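Local coordinates for CRISPR-associated protein, Cse1 family (Acidimicrobium ferrooxidans, PDB 4H3T), which probably serves as the large Cse1 subunit of a type I-E CRISPR Cascade complex, taking part in the recognition of invading DNA, at residues G302-S307 with S314-R319; D298-W303 with A343-F348; G201-V206 with L362-A367; E53-R58 with G195-I200. The protein carries 1 engineered substitution. All coordinates share one frame; numbering follows the deposited sequence.

Interaction 1 (G302-S307 with S314-R319); sequences GWRMES and SYVPLR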
loop_
_atom_site.group_PDB
_atom_site.type_symbol
_atom_site.label_atom_id
_atom_site.label_comp_id
_atom_site.label_asym_id
_atom_site.label_seq_id
_atom_site.Cartn_x
_atom_site.Cartn_y
_atom_site.Cartn_z
ATOM N N GLY A 302 -0.600 -8.215 6.212
ATOM C CA GLY A 302 -0.538 -8.644 7.601
ATOM C C GLY A 302 -1.967 -8.767 8.098
ATOM O O GLY A 302 -2.893 -8.222 7.473
ATOM N N TRP A 303 -2.173 -9.523 9.183
ATOM C CA TRP A 303 -3.514 -9.831 9.707
ATOM C C TRP A 303 -3.617 -9.619 11.185
ATOM O O TRP A 303 -2.625 -9.669 11.905
ATOM C CB TRP A 303 -3.902 -11.304 9.402
ATOM C CG TRP A 303 -3.879 -11.614 7.936
ATOM C CD1 TRP A 303 -2.794 -12.007 7.205
ATOM C CD2 TRP A 303 -4.953 -11.455 7.002
ATOM N NE1 TRP A 303 -3.121 -12.084 5.876
ATOM C CE2 TRP A 303 -4.439 -11.757 5.716
ATOM C CE3 TRP A 303 -6.302 -11.089 7.115
ATOM C CZ2 TRP A 303 -5.233 -11.699 4.556
ATOM C CZ3 TRP A 303 -7.096 -11.087 5.973
ATOM C CH2 TRP A 303 -6.545 -11.351 4.709
ATOM N N ARG A 304 -4.825 -9.272 11.615
ATOM C CA ARG A 304 -5.189 -9.159 13.022
ATOM C C ARG A 304 -6.314 -10.130 13.248
ATOM O O ARG A 304 -7.281 -10.144 12.482
ATOM C CB ARG A 304 -5.619 -7.705 13.354
ATOM C CG ARG A 304 -6.259 -7.508 14.706
ATOM C CD ARG A 304 -6.538 -6.033 14.953
ATOM N NE ARG A 304 -7.538 -5.456 14.032
ATOM C CZ ARG A 304 -8.865 -5.576 14.150
ATOM N NH1 ARG A 304 -9.393 -6.289 15.136
ATOM N NH2 ARG A 304 -9.669 -4.981 13.287
HETATM N N MSE A 305 -6.269 -10.838 14.335
HETATM C CA MSE A 305 -7.371 -11.745 14.687
HETATM C C MSE A 305 -8.525 -10.909 15.242
HETATM O O MSE A 305 -8.342 -10.235 16.237
HETATM C CB MSE A 305 -6.914 -12.789 15.705
HETATM C CG MSE A 305 -8.022 -13.830 15.961
HETATM SE SE MSE A 305 -7.640 -14.868 17.442
HETATM C CE MSE A 305 -8.258 -13.644 18.747
ATOM N N GLU A 306 -9.670 -10.902 14.559
ATOM C CA GLU A 306 -10.844 -10.086 14.915
ATOM C C GLU A 306 -11.738 -10.785 15.920
ATOM O O GLU A 306 -12.193 -10.142 16.860
ATOM C CB GLU A 306 -11.635 -9.804 13.640
ATOM C CG GLU A 306 -12.858 -8.921 13.824
ATOM C CD GLU A 306 -13.592 -8.691 12.523
ATOM O OE1 GLU A 306 -13.905 -9.696 11.839
ATOM O OE2 GLU A 306 -13.796 -7.508 12.156
ATOM N N SER A 307 -12.026 -12.092 15.714
ATOM C CA SER A 307 -12.818 -12.855 16.670
ATOM C C SER A 307 -12.429 -14.351 16.638
ATOM O O SER A 307 -11.929 -14.843 15.630
ATOM C CB SER A 307 -14.313 -12.674 16.387
ATOM O OG SER A 307 -14.708 -13.270 15.160
ATOM N N SER A 314 -11.851 -15.413 12.872
ATOM C CA SER A 314 -11.855 -14.452 11.754
ATOM C C SER A 314 -10.690 -13.471 11.894
ATOM O O SER A 314 -10.290 -13.077 12.997
ATOM C CB SER A 314 -13.175 -13.690 11.649
ATOM O OG SER A 314 -13.406 -12.901 12.803
ATOM N N TYR A 315 -10.123 -13.158 10.761
ATOM C CA TYR A 315 -9.008 -12.261 10.619
ATOM C C TYR A 315 -9.377 -11.118 9.751
ATOM O O TYR A 315 -10.077 -11.313 8.767
ATOM C CB TYR A 315 -7.820 -12.983 9.990
ATOM C CG TYR A 315 -7.264 -14.100 10.831
ATOM C CD1 TYR A 315 -6.282 -13.856 11.783
ATOM C CD2 TYR A 315 -7.700 -15.409 10.663
ATOM C CE1 TYR A 315 -5.786 -14.881 12.591
ATOM C CE2 TYR A 315 -7.210 -16.438 11.461
ATOM C CZ TYR A 315 -6.251 -16.166 12.423
ATOM O OH TYR A 315 -5.712 -17.151 13.191
ATOM N N VAL A 316 -8.815 -9.958 10.029
ATOM C CA VAL A 316 -8.994 -8.810 9.168
ATOM C C VAL A 316 -7.601 -8.318 8.773
ATOM O O VAL A 316 -6.656 -8.435 9.569
ATOM C CB VAL A 316 -9.882 -7.701 9.771
ATOM C CG1 VAL A 316 -11.295 -8.232 10.027
ATOM C CG2 VAL A 316 -9.302 -7.140 11.055
ATOM N N PRO A 317 -7.456 -7.680 7.590
ATOM C CA PRO A 317 -6.126 -7.165 7.215
ATOM C C PRO A 317 -5.642 -6.035 8.122
ATOM O O PRO A 317 -6.425 -5.181 8.495
ATOM C CB PRO A 317 -6.349 -6.620 5.776
ATOM C CG PRO A 317 -7.615 -7.242 5.282
ATOM C CD PRO A 317 -8.452 -7.471 6.507
ATOM N N LEU A 318 -4.367 -5.994 8.425
ATOM C CA LEU A 318 -3.759 -4.837 9.083
ATOM C C LEU A 318 -3.681 -3.704 8.034
ATOM O O LEU A 318 -3.254 -3.945 6.873
ATOM C CB LEU A 318 -2.365 -5.160 9.561
ATOM C CG LEU A 318 -2.245 -5.990 10.827
ATOM C CD1 LEU A 318 -0.819 -6.413 11.061
ATOM C CD2 LEU A 318 -2.850 -5.214 12.035
ATOM N N ARG A 319 -4.021 -2.495 8.427
ATOM C CA ARG A 319 -4.124 -1.382 7.464
ATOM C C ARG A 319 -3.435 -0.147 7.928
ATOM O O ARG A 319 -3.562 0.241 9.084
ATOM C CB ARG A 319 -5.579 -1.038 7.164
ATOM C CG ARG A 319 -6.291 -2.125 6.385
ATOM C CD ARG A 319 -7.597 -1.589 5.853
ATOM N NE ARG A 319 -8.412 -2.604 5.187
ATOM C CZ ARG A 319 -9.315 -3.388 5.765
ATOM N NH1 ARG A 319 -9.475 -3.377 7.090
ATOM N NH2 ARG A 319 -10.014 -4.243 5.037
HETATM O O HOH W 1 -1.295 -5.454 5.937
#
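R304 and V316 stand on the same side of two paired strands and run alongside each other. The R304 chain is extended up to its bend at chi3 (65°), and V316 CG2 lies over one face of its guanidinium, offset toward the rim, 3.1 Å from R304 NH2. The other methyl of the valine, CG1, is met at about a right angle by the extended chain of E306, with E306 OE2 3.4 Å away. On the opposite side M305 and Y315 cross obliquely, M305 CB lying 3.9 Å from Y315 CE1. Y315 also makes a cation-pi contact with R295.

The backbone identifies a beta hairpin, strands 303-309 and 312-317: R304 N and V316 O are 2.9 Å apart, and the reverse bond, V316 N to R304 O, is equally short. A classic beta bulge follows, in which E306 and S307 both face S314. E306 N donates to S314 O at 2.7 Å, whereas the bond from S307 N to that oxygen is weak. The hydroxyls S307 OG and S314 OG are hydrogen-bonded at 2.7 Å. At the other end the W303 indole slants across P317, W303 CZ3 3.9 Å from P317 CD, and L318 N bonds G302 O from 51° above its carbonyl plane.

Interaction 2 (D298-W303 with A343-F348); sequences DPHVGW and AGVLSF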
loop_
_atom_site.group_PDB
_atom_site.type_symbol
_atom_site.label_atom_id
_atom_site.label_comp_id
_atom_site.label_asym_id
_atom_site.label_seq_id
_atom_site.Cartn_x
_atom_site.Cartn_y
_atom_site.Cartn_z
ATOM N N ASP A 298 -1.205 -14.965 0.359
ATOM C CA ASP A 298 -0.689 -13.645 -0.007
ATOM C C ASP A 298 0.396 -13.108 0.922
ATOM O O ASP A 298 0.133 -12.852 2.096
ATOM C CB ASP A 298 -1.870 -12.693 -0.062
ATOM C CG ASP A 298 -1.660 -11.362 -0.794
ATOM O OD1 ASP A 298 -0.494 -10.928 -0.946
ATOM O OD2 ASP A 298 -2.655 -10.752 -1.177
ATOM N N PRO A 299 1.592 -12.854 0.364
ATOM C CA PRO A 299 2.687 -12.350 1.181
ATOM C C PRO A 299 2.656 -10.851 1.464
ATOM O O PRO A 299 3.559 -10.367 2.157
ATOM C CB PRO A 299 3.915 -12.676 0.300
ATOM C CG PRO A 299 3.418 -12.468 -1.087
ATOM C CD PRO A 299 2.017 -13.002 -1.066
ATOM N N HIS A 300 1.778 -10.091 0.831
ATOM C CA HIS A 300 1.795 -8.613 0.927
ATOM C C HIS A 300 0.784 -8.018 1.943
ATOM O O HIS A 300 0.483 -6.822 1.877
ATOM C CB HIS A 300 1.509 -7.992 -0.441
ATOM C CG HIS A 300 2.601 -8.262 -1.438
ATOM N ND1 HIS A 300 2.321 -8.697 -2.727
ATOM C CD2 HIS A 300 3.930 -8.135 -1.291
ATOM C CE1 HIS A 300 3.512 -8.856 -3.306
ATOM N NE2 HIS A 300 4.502 -8.477 -2.476
ATOM N N VAL A 301 0.219 -8.840 2.802
ATOM C CA VAL A 301 -0.797 -8.373 3.767
ATOM C C VAL A 301 -0.545 -9.025 5.151
ATOM O O VAL A 301 -0.359 -10.224 5.219
ATOM C CB VAL A 301 -2.229 -8.642 3.209
ATOM C CG1 VAL A 301 -2.403 -10.063 2.679
ATOM C CG2 VAL A 301 -3.354 -8.287 4.231
ATOM N N GLY A 302 -0.600 -8.215 6.212
ATOM C CA GLY A 302 -0.538 -8.644 7.601
ATOM C C GLY A 302 -1.967 -8.767 8.098
ATOM O O GLY A 302 -2.893 -8.222 7.473
ATOM N N TRP A 303 -2.173 -9.523 9.183
ATOM C CA TRP A 303 -3.514 -9.831 9.707
ATOM C C TRP A 303 -3.617 -9.619 11.185
ATOM O O TRP A 303 -2.625 -9.669 11.905
ATOM C CB TRP A 303 -3.902 -11.304 9.402
ATOM C CG TRP A 303 -3.879 -11.614 7.936
ATOM C CD1 TRP A 303 -2.794 -12.007 7.205
ATOM C CD2 TRP A 303 -4.953 -11.455 7.002
ATOM N NE1 TRP A 303 -3.121 -12.084 5.876
ATOM C CE2 TRP A 303 -4.439 -11.757 5.716
ATOM C CE3 TRP A 303 -6.302 -11.089 7.115
ATOM C CZ2 TRP A 303 -5.233 -11.699 4.556
ATOM C CZ3 TRP A 303 -7.096 -11.087 5.973
ATOM C CH2 TRP A 303 -6.545 -11.351 4.709
ATOM N N ALA A 343 3.047 -9.215 7.413
ATOM C CA ALA A 343 3.040 -9.630 6.003
ATOM C C ALA A 343 4.126 -10.660 5.785
ATOM O O ALA A 343 5.244 -10.501 6.269
ATOM C CB ALA A 343 3.250 -8.449 5.094
ATOM N N GLY A 344 3.798 -11.745 5.081
ATOM C CA GLY A 344 4.762 -12.835 4.904
ATOM C C GLY A 344 6.035 -12.385 4.212
ATOM O O GLY A 344 7.108 -12.908 4.461
ATOM N N VAL A 345 5.936 -11.344 3.379
ATOM C CA VAL A 345 7.117 -10.793 2.662
ATOM C C VAL A 345 8.119 -10.191 3.656
ATOM O O VAL A 345 9.341 -10.283 3.450
ATOM C CB VAL A 345 6.723 -9.785 1.536
ATOM C CG1 VAL A 345 6.258 -8.435 2.053
ATOM C CG2 VAL A 345 7.889 -9.618 0.589
ATOM N N LEU A 346 7.608 -9.618 4.770
ATOM C CA LEU A 346 8.499 -9.063 5.765
ATOM C C LEU A 346 9.229 -10.170 6.549
ATOM O O LEU A 346 10.402 -9.997 6.897
ATOM C CB LEU A 346 7.701 -8.131 6.687
ATOM C CG LEU A 346 7.099 -6.873 5.973
ATOM C CD1 LEU A 346 6.429 -5.971 7.029
ATOM C CD2 LEU A 346 8.119 -6.113 5.207
ATOM N N SER A 347 8.540 -11.275 6.843
ATOM C CA SER A 347 9.151 -12.455 7.488
ATOM C C SER A 347 10.183 -13.042 6.555
ATOM O O SER A 347 11.230 -13.428 6.998
ATOM C CB SER A 347 8.093 -13.504 7.778
ATOM O OG SER A 347 7.066 -13.056 8.635
ATOM N N PHE A 348 9.932 -13.027 5.221
ATOM C CA PHE A 348 10.961 -13.507 4.318
ATOM C C PHE A 348 12.211 -12.590 4.367
ATOM O O PHE A 348 13.326 -13.064 4.558
ATOM C CB PHE A 348 10.421 -13.573 2.882
ATOM C CG PHE A 348 11.483 -13.932 1.898
ATOM C CD1 PHE A 348 12.191 -15.124 2.023
ATOM C CD2 PHE A 348 11.790 -13.086 0.839
ATOM C CE1 PHE A 348 13.157 -15.481 1.092
ATOM C CE2 PHE A 348 12.810 -13.410 -0.058
ATOM C CZ PHE A 348 13.480 -14.617 0.068
#
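V345, in the first turn of helix 344-350, points its side chain at the loop 298-303. Its CB already lies 3.3 Å from P299 O and 4.2 Å from P299 CB. With chi1 at 74°, CG1 takes the crowded position between backbone N and carbonyl carbon; it too touches P299 O, and it ends 4.1 Å from H300 CD2, the two side chains crossing obliquely. CG2, anti to the backbone N, packs instead on P205 of strand 202-206.

The same P299 carbonyl carries the polar link: V345 N donates to P299 O at 2.8 Å, in the carbonyl plane and on a lone pair. A343, at the N-cap position, has only a methyl and no capping group in its side chain; the loop's carbonyl accepts from a first-turn N-H. That methyl, A343 CB, rests 3.5 Å from P299 O.

The loop is shaped by an Asx turn, D298 OD1 accepting from H300 N at 3.0 Å, while P299 CG sits over the centre of one face of the H300 ring. Both ring nitrogens are engaged, ND1 with R58 NH1 and NE2 with N217 OD1, which probably places the imidazole proton on NE2. The loop leads from helix 291-297 into strand 303-309, packed against the start of helix 344-350 and strand 202-206, which also touch each other; H300 has a backbone bond with V203.

Interaction 3 (G201-V206 with L362-A367); sequences GFVAPV and LLVTSA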
loop_
_atom_site.group_PDB
_atom_site.type_symbol
_atom_site.label_atom_id
_atom_site.label_comp_id
_atom_site.label_asym_id
_atom_site.label_seq_id
_atom_site.Cartn_x
_atom_site.Cartn_y
_atom_site.Cartn_z
ATOM N N GLY A 201 -4.537 -4.302 3.181
ATOM C CA GLY A 201 -3.472 -3.363 3.508
ATOM C C GLY A 201 -2.218 -3.904 2.831
ATOM O O GLY A 201 -1.685 -4.924 3.243
ATOM N N PHE A 202 -1.741 -3.253 1.751
ATOM C CA PHE A 202 -0.581 -3.755 0.969
ATOM C C PHE A 202 0.734 -3.228 1.509
ATOM O O PHE A 202 0.826 -2.059 1.862
ATOM C CB PHE A 202 -0.759 -3.353 -0.457
ATOM C CG PHE A 202 0.415 -3.624 -1.382
ATOM C CD1 PHE A 202 0.529 -4.835 -2.060
ATOM C CD2 PHE A 202 1.444 -2.702 -1.510
ATOM C CE1 PHE A 202 1.645 -5.088 -2.870
ATOM C CE2 PHE A 202 2.504 -2.933 -2.346
ATOM C CZ PHE A 202 2.617 -4.128 -3.006
ATOM N N VAL A 203 1.720 -4.103 1.636
ATOM C CA VAL A 203 3.063 -3.753 2.045
ATOM C C VAL A 203 4.028 -4.587 1.210
ATOM O O VAL A 203 3.842 -5.782 1.092
ATOM C CB VAL A 203 3.347 -3.860 3.568
ATOM C CG1 VAL A 203 3.113 -5.284 4.111
ATOM C CG2 VAL A 203 4.788 -3.417 3.871
ATOM N N ALA A 204 5.058 -3.973 0.672
ATOM C CA ALA A 204 6.065 -4.694 -0.118
ATOM C C ALA A 204 7.405 -3.965 -0.029
ATOM O O ALA A 204 7.472 -2.728 -0.014
ATOM C CB ALA A 204 5.636 -4.835 -1.570
ATOM N N PRO A 205 8.494 -4.727 0.078
ATOM C CA PRO A 205 9.800 -4.089 0.101
ATOM C C PRO A 205 10.249 -3.670 -1.299
ATOM O O PRO A 205 9.954 -4.312 -2.321
ATOM C CB PRO A 205 10.716 -5.196 0.646
ATOM C CG PRO A 205 10.092 -6.443 0.059
ATOM C CD PRO A 205 8.618 -6.204 0.179
ATOM N N VAL A 206 10.994 -2.591 -1.334
ATOM C CA VAL A 206 11.562 -2.060 -2.567
ATOM C C VAL A 206 13.055 -1.881 -2.351
ATOM O O VAL A 206 13.480 -1.330 -1.308
ATOM C CB VAL A 206 10.836 -0.743 -2.934
ATOM C CG1 VAL A 206 11.474 -0.095 -4.161
ATOM C CG2 VAL A 206 9.354 -1.005 -3.175
ATOM N N LEU A 362 9.884 0.237 2.379
ATOM C CA LEU A 362 8.609 -0.445 2.433
ATOM C C LEU A 362 7.550 0.417 1.807
ATOM O O LEU A 362 7.312 1.507 2.279
ATOM C CB LEU A 362 8.221 -0.776 3.888
ATOM C CG LEU A 362 9.134 -1.701 4.627
ATOM C CD1 LEU A 362 8.605 -1.935 5.989
ATOM C CD2 LEU A 362 9.344 -3.064 3.850
ATOM N N LEU A 363 6.925 -0.071 0.756
ATOM C CA LEU A 363 5.825 0.609 0.084
ATOM C C LEU A 363 4.573 0.169 0.771
ATOM O O LEU A 363 4.323 -1.015 0.822
ATOM C CB LEU A 363 5.797 0.223 -1.392
ATOM C CG LEU A 363 4.568 0.670 -2.237
ATOM C CD1 LEU A 363 4.361 2.173 -2.214
ATOM C CD2 LEU A 363 4.723 0.189 -3.629
ATOM N N VAL A 364 3.764 1.090 1.274
ATOM C CA VAL A 364 2.501 0.754 1.917
ATOM C C VAL A 364 1.362 1.427 1.220
ATOM O O VAL A 364 1.404 2.659 1.030
ATOM C CB VAL A 364 2.665 1.276 3.399
ATOM C CG1 VAL A 364 1.409 1.213 4.203
ATOM C CG2 VAL A 364 3.786 0.537 4.124
ATOM N N THR A 365 0.292 0.709 0.961
ATOM C CA THR A 365 -0.963 1.311 0.502
ATOM C C THR A 365 -2.214 0.749 1.221
ATOM O O THR A 365 -2.233 -0.412 1.621
ATOM C CB THR A 365 -1.194 1.149 -1.033
ATOM O OG1 THR A 365 -1.551 -0.235 -1.287
ATOM C CG2 THR A 365 0.038 1.595 -1.851
ATOM N N SER A 366 -3.248 1.599 1.407
ATOM C CA SER A 366 -4.578 1.133 1.877
ATOM C C SER A 366 -5.612 2.073 1.384
ATOM O O SER A 366 -5.288 3.186 1.004
ATOM C CB SER A 366 -4.648 0.981 3.405
ATOM O OG SER A 366 -4.682 2.251 4.004
ATOM N N ALA A 367 -6.855 1.629 1.364
ATOM C CA ALA A 367 -7.976 2.425 0.854
ATOM C C ALA A 367 -9.115 2.355 1.791
ATOM O O ALA A 367 -9.247 1.367 2.518
ATOM C CB ALA A 367 -8.394 1.915 -0.504
#
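Four backbone hydrogen bonds join F202 to T365 and A204 to L363, each pair exchanging one in each direction. The pattern is that of antiparallel strands, their axes at 160°, and it places 202-206 as an outermost strand of a three-stranded sheet whose middle strand is 359-370. The shortest bond, L363 N to A204 O, measures 2.8 Å and is nearly straight at 167°. F202 N meets T365 O nearly along the C=O axis at 2.9 Å, whereas T365 N reaches F202 O at 3.0 Å from above the carbonyl plane.

Between these pairs, on the other face, V203 and V364 lie side by side, their CG2 methyls 4.1 Å apart; beyond A204 and L363 on that face, L362 CD2 touches P205 CB.

The F202 side is dominated by its ring, with CG anti to the backbone N (chi1 173°). L363 CD2 comes to the ring edge, near its plane, 4.0 Å from F202 CE2, and P54 and R58 of helix 52-68 also touch the ring. An alanine here would remove the ring with these contacts and would probably loosen the sheet's hold on that helix. F202 CB lies only 3.3 Å from T365 OG1.

Interaction 4 (E53-R58 with G195-I200); sequences EPALLR and GYLAWI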
loop_
_atom_site.group_PDB
_atom_site.type_symbol
_atom_site.label_atom_id
_atom_site.label_comp_id
_atom_site.label_asym_id
_atom_site.label_seq_id
_atom_site.Cartn_x
_atom_site.Cartn_y
_atom_site.Cartn_z
ATOM N N GLU A 53 1.040 1.110 -8.752
ATOM C CA GLU A 53 2.297 0.443 -8.428
ATOM C C GLU A 53 2.086 -0.936 -7.801
ATOM O O GLU A 53 2.643 -1.872 -8.341
ATOM C CB GLU A 53 3.202 1.349 -7.599
ATOM C CG GLU A 53 4.575 0.723 -7.452
ATOM C CD GLU A 53 5.619 1.665 -6.902
ATOM O OE1 GLU A 53 5.327 2.874 -6.841
ATOM O OE2 GLU A 53 6.736 1.210 -6.557
ATOM N N PRO A 54 1.247 -1.133 -6.779
ATOM C CA PRO A 54 1.024 -2.511 -6.255
ATOM C C PRO A 54 0.436 -3.436 -7.328
ATOM O O PRO A 54 0.771 -4.611 -7.449
ATOM C CB PRO A 54 0.010 -2.289 -5.110
ATOM C CG PRO A 54 0.114 -0.882 -4.764
ATOM C CD PRO A 54 0.554 -0.118 -5.949
ATOM N N ALA A 55 -0.445 -2.896 -8.156
ATOM C CA ALA A 55 -1.114 -3.698 -9.195
ATOM C C ALA A 55 -0.139 -4.164 -10.256
ATOM O O ALA A 55 -0.107 -5.373 -10.576
ATOM C CB ALA A 55 -2.268 -2.887 -9.815
ATOM N N LEU A 56 0.718 -3.264 -10.714
ATOM C CA LEU A 56 1.710 -3.595 -11.748
ATOM C C LEU A 56 2.849 -4.446 -11.150
ATOM O O LEU A 56 3.310 -5.357 -11.800
ATOM C CB LEU A 56 2.279 -2.340 -12.387
ATOM C CG LEU A 56 1.282 -1.505 -13.291
ATOM C CD1 LEU A 56 1.952 -0.227 -13.734
ATOM C CD2 LEU A 56 0.745 -2.377 -14.420
ATOM N N LEU A 57 3.213 -4.221 -9.895
ATOM C CA LEU A 57 4.267 -5.023 -9.235
ATOM C C LEU A 57 3.811 -6.461 -9.118
ATOM O O LEU A 57 4.556 -7.357 -9.480
ATOM C CB LEU A 57 4.646 -4.470 -7.873
ATOM C CG LEU A 57 5.642 -5.327 -7.018
ATOM C CD1 LEU A 57 6.976 -5.479 -7.716
ATOM C CD2 LEU A 57 5.836 -4.735 -5.682
ATOM N N ARG A 58 2.570 -6.688 -8.643
ATOM C CA ARG A 58 2.032 -8.040 -8.516
ATOM C C ARG A 58 1.872 -8.729 -9.858
ATOM O O ARG A 58 2.189 -9.895 -9.965
ATOM C CB ARG A 58 0.743 -8.043 -7.728
ATOM C CG ARG A 58 1.052 -7.747 -6.289
ATOM C CD ARG A 58 -0.092 -7.313 -5.476
ATOM N NE ARG A 58 -1.119 -8.333 -5.287
ATOM C CZ ARG A 58 -1.340 -9.045 -4.192
ATOM N NH1 ARG A 58 -0.475 -9.015 -3.183
ATOM N NH2 ARG A 58 -2.404 -9.828 -4.109
ATOM N N GLY A 195 -12.483 -4.299 -5.054
ATOM C CA GLY A 195 -11.380 -5.143 -5.507
ATOM C C GLY A 195 -10.543 -5.645 -4.342
ATOM O O GLY A 195 -10.481 -5.029 -3.267
ATOM N N TYR A 196 -9.879 -6.757 -4.556
ATOM C CA TYR A 196 -9.091 -7.372 -3.498
ATOM C C TYR A 196 -7.926 -6.478 -2.985
ATOM O O TYR A 196 -7.726 -6.392 -1.780
ATOM C CB TYR A 196 -8.562 -8.699 -3.980
ATOM C CG TYR A 196 -7.624 -9.356 -2.983
ATOM C CD1 TYR A 196 -8.114 -10.089 -1.923
ATOM C CD2 TYR A 196 -6.256 -9.145 -3.049
ATOM C CE1 TYR A 196 -7.257 -10.708 -1.014
ATOM C CE2 TYR A 196 -5.396 -9.704 -2.118
ATOM C CZ TYR A 196 -5.890 -10.563 -1.154
ATOM O OH TYR A 196 -5.043 -11.113 -0.215
ATOM N N LEU A 197 -7.232 -5.753 -3.867
ATOM C CA LEU A 197 -6.174 -4.838 -3.435
ATOM C C LEU A 197 -6.747 -3.614 -2.739
ATOM O O LEU A 197 -6.065 -3.050 -1.882
ATOM C CB LEU A 197 -5.227 -4.418 -4.566
ATOM C CG LEU A 197 -4.233 -5.424 -5.025
ATOM C CD1 LEU A 197 -3.225 -4.789 -6.000
ATOM C CD2 LEU A 197 -3.453 -5.993 -3.836
ATOM N N ALA A 198 -7.974 -3.217 -3.088
ATOM C CA ALA A 198 -8.676 -2.133 -2.386
ATOM C C ALA A 198 -9.036 -2.589 -0.916
ATOM O O ALA A 198 -9.157 -1.758 -0.029
ATOM C CB ALA A 198 -9.935 -1.694 -3.145
ATOM N N TRP A 199 -9.256 -3.889 -0.709
ATOM C CA TRP A 199 -9.582 -4.466 0.577
ATOM C C TRP A 199 -8.367 -4.671 1.473
ATOM O O TRP A 199 -8.445 -4.437 2.666
ATOM C CB TRP A 199 -10.277 -5.808 0.365
ATOM C CG TRP A 199 -10.698 -6.453 1.650
ATOM C CD1 TRP A 199 -11.579 -5.958 2.571
ATOM C CD2 TRP A 199 -10.287 -7.742 2.131
ATOM N NE1 TRP A 199 -11.712 -6.844 3.601
ATOM C CE2 TRP A 199 -10.894 -7.926 3.385
ATOM C CE3 TRP A 199 -9.421 -8.732 1.646
ATOM C CZ2 TRP A 199 -10.650 -9.056 4.179
ATOM C CZ3 TRP A 199 -9.155 -9.846 2.446
ATOM C CH2 TRP A 199 -9.799 -10.016 3.679
ATOM N N ILE A 200 -7.276 -5.198 0.949
ATOM C CA ILE A 200 -6.123 -5.497 1.824
ATOM C C ILE A 200 -5.276 -4.227 2.102
ATOM O O ILE A 200 -5.271 -3.261 1.329
ATOM C CB ILE A 200 -5.192 -6.640 1.320
ATOM C CG1 ILE A 200 -4.531 -6.338 -0.044
ATOM C CG2 ILE A 200 -5.932 -7.967 1.267
ATOM C CD1 ILE A 200 -3.256 -7.019 -0.291
#
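The backbones of helix 52-68 and the single-turn helix 196-199 stay well apart, the nearest CA atoms, those of A55 and L197, being 7.8 Å from each other, so side chains make the contact. L197 spans the gap. Its CG is anti to the carbonyl carbon (chi1 -75°), and its two methyls divide the work: CD1 lies 4.0 Å from A55 CA and 4.2 Å from P54 CB, while CD2 goes to R58. L197 and R58 approach tip to tip, with CD2 of L197 above one face of the guanidinium, offset toward the rim, 3.6 Å from R58 NE.

R58 reaches this position through a bend at chi3 (66°). It crosses Y196 at about a right angle, R58 NH2 standing 3.6 Å from Y196 CE2, with guanidinium and ring planes 28° apart. The contact is a buried one between two helices of the Cse1 fold, and the charge of R58 is answered from the loop 298-303: R58 NH1 forms a salt bridge with D298 OD1 and a hydrogen bond with H300 ND1, and Y196 OH is hydrogen-bonded to the other carboxylate oxygen, D298 OD2. This buried carboxylate is therefore likely to be stabilised in its charged form, with arginine and tyrosine each gripping one oxygen.

A leucine here in place of R58 would remove the salt bridge to D298 and the donor to H300 ND1, and would probably disturb the loop 298-303. On the side of G195, which occupies the N-cap position, the short helix is closed by W199 N donating to G195 O at 3.1 Å.

Overall arrangement
From the N terminus, interaction 4 comes first: helix 52-68 meets 195-200 and closes a loop of 136 intervening residues before the others open. Directly afterwards interaction 3 begins at 201-206 and closes only at 362-367, enclosing interactions 1 and 2. These start from a common stretch, sharing G302 and W303; the hairpin return at 314-319 lies within the longer loop that 343-348 closes, so the contacts nest and none cross. The loop 298-303 ties the set together in space, touching helix 196-199 through D298 and strand 202-206 through H300. W199 packs against W303 and P317, bringing the hairpin to the end of the short helix.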